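Long-range contact in endonuclease and methylase LlaGI (PDB 5FFJ), which is a Type ISP restriction-modification enzyme, an endonuclease and methylase that recognises a DNA sequence and carries a helicase-like ATPase, here without its nuclease: residues L1213-T1217 against T1228-D1234. Residues are numbered along the deposited sequence.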
# COMPACT_ATOMS: atom_id res chain seq x y z
N LEU A 1213 27.52 8.22 24.86
CA LEU A 1213 28.64 9.00 25.37
C LEU A 1213 29.72 8.07 25.92
O LEU A 1213 29.68 7.70 27.09
CB LEU A 1213 28.15 9.97 26.45
CG LEU A 1213 27.11 10.96 25.92
CD1 LEU A 1213 26.21 11.46 27.03
CD2 LEU A 1213 27.81 12.13 25.23
N PRO A 1214 30.68 7.68 25.07
CA PRO A 1214 31.66 6.66 25.46
C PRO A 1214 32.60 7.11 26.57
O PRO A 1214 32.90 8.29 26.70
CB PRO A 1214 32.44 6.42 24.16
CG PRO A 1214 32.32 7.69 23.41
CD PRO A 1214 30.96 8.22 23.73
N ARG A 1215 33.04 6.15 27.37
CA ARG A 1215 33.99 6.41 28.44
C ARG A 1215 35.40 6.44 27.87
O ARG A 1215 36.27 7.16 28.36
CB ARG A 1215 33.88 5.34 29.53
CG ARG A 1215 34.91 5.44 30.65
CD ARG A 1215 34.76 6.73 31.44
NE ARG A 1215 35.72 6.80 32.54
CZ ARG A 1215 36.98 7.22 32.42
NH1 ARG A 1215 37.45 7.60 31.24
NH2 ARG A 1215 37.77 7.25 33.48
N PHE A 1216 35.62 5.65 26.81
CA PHE A 1216 36.93 5.54 26.19
C PHE A 1216 36.84 5.67 24.67
O PHE A 1216 35.80 5.40 24.07
CB PHE A 1216 37.56 4.19 26.53
CG PHE A 1216 37.81 3.98 28.00
CD1 PHE A 1216 38.41 4.96 28.76
CD2 PHE A 1216 37.45 2.79 28.61
CE1 PHE A 1216 38.65 4.77 30.11
CE2 PHE A 1216 37.68 2.59 29.95
CZ PHE A 1216 38.28 3.58 30.70
N THR A 1217 37.94 6.09 24.06
CA THR A 1217 38.11 6.03 22.62
C THR A 1217 39.43 5.33 22.31
O THR A 1217 40.40 5.48 23.05
CB THR A 1217 38.10 7.43 21.98
OG1 THR A 1217 38.98 8.30 22.70
CG2 THR A 1217 36.69 8.00 21.99
N THR A 1228 42.19 5.88 25.28
CA THR A 1228 42.16 7.31 25.58
C THR A 1228 40.94 7.65 26.43
O THR A 1228 39.83 7.20 26.13
CB THR A 1228 42.13 8.16 24.30
OG1 THR A 1228 43.15 7.72 23.40
CG2 THR A 1228 42.33 9.63 24.62
N ASP A 1229 41.15 8.43 27.47
CA ASP A 1229 40.05 8.91 28.30
C ASP A 1229 39.22 9.94 27.54
O ASP A 1229 39.72 11.00 27.18
CB ASP A 1229 40.57 9.52 29.60
CG ASP A 1229 41.12 8.48 30.56
OD1 ASP A 1229 40.84 7.28 30.38
OD2 ASP A 1229 41.83 8.88 31.51
N ASN A 1230 37.95 9.61 27.29
CA ASN A 1230 37.04 10.53 26.62
C ASN A 1230 36.41 11.50 27.62
O ASN A 1230 35.64 12.39 27.24
CB ASN A 1230 35.95 9.77 25.87
CG ASN A 1230 35.14 10.67 24.94
OD1 ASN A 1230 35.70 11.47 24.20
ND2 ASN A 1230 33.82 10.55 25.00
N ILE A 1231 36.73 11.32 28.90
CA ILE A 1231 36.20 12.16 29.96
C ILE A 1231 37.21 12.17 31.11
O ILE A 1231 37.99 11.23 31.25
CB ILE A 1231 34.82 11.66 30.45
CG1 ILE A 1231 34.23 12.60 31.50
CG2 ILE A 1231 34.92 10.24 30.99
CD1 ILE A 1231 32.78 12.32 31.82
N VAL A 1232 37.19 13.23 31.92
CA VAL A 1232 38.18 13.41 32.98
C VAL A 1232 38.33 12.18 33.87
O VAL A 1232 39.39 11.55 33.90
CB VAL A 1232 37.83 14.61 33.88
CG1 VAL A 1232 38.85 14.75 35.00
CG2 VAL A 1232 37.78 15.89 33.06
N SER A 1233 37.27 11.84 34.59
CA SER A 1233 37.32 10.79 35.61
C SER A 1233 36.06 9.92 35.63
O SER A 1233 35.04 10.28 35.06
CB SER A 1233 37.53 11.42 36.98
OG SER A 1233 36.50 12.35 37.27
N ASP A 1234 36.16 8.78 36.30
CA ASP A 1234 35.00 7.94 36.56
C ASP A 1234 33.95 8.72 37.35
O ASP A 1234 32.75 8.61 37.09
CB ASP A 1234 35.39 6.68 37.34
CG ASP A 1234 36.08 5.64 36.47
OD1 ASP A 1234 36.69 6.03 35.45
OD2 ASP A 1234 36.02 4.44 36.81
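A short antiparallel beta hairpin in the C-terminal specificity domain brings residues 1213-1217 against 1228-1234. T1217 and T1228 form its hydrogen-bonded pair: T1217 N donates to T1228 O (3.0 Å), while the return bond from T1228 N to T1217 O (2.9 Å) is weak. F1216 and D1229 follow as a non-hydrogen-bonded pair, with a CA-H...O contact from F1216 CA to T1228 O (3.3 Å). Just past the paired strands, loop residue N1230 adds two hydrogen bonds, backbone N to R1215 O (3.2 Å) and side-chain ND2 to P1214 O (3.0 Å). Its carboxamide also hydrogen-bonds S1055 through OD1 and V1056 O through ND2, tying the hairpin to the chain leading into strand 1058-1059. The CA-CB bond of R1215 points away from 1228-1234, but its side chain bends back over I1231 (R1215 CD to I1231 CG2, 3.5 Å). The guanidinium lies between two carboxylates, with salt bridges from R1215 NH2 to D1234 OD1 (2.6 Å) and, longer, from NH1 to D1229 OD1 (3.5 Å). The network thus links R1215, in the break between strands 1210-1214 and 1216-1217, with D1229 and helical D1234, in a beta hairpin whose second strand leads through loop 1230-1233 into a helix N-capped by S1233.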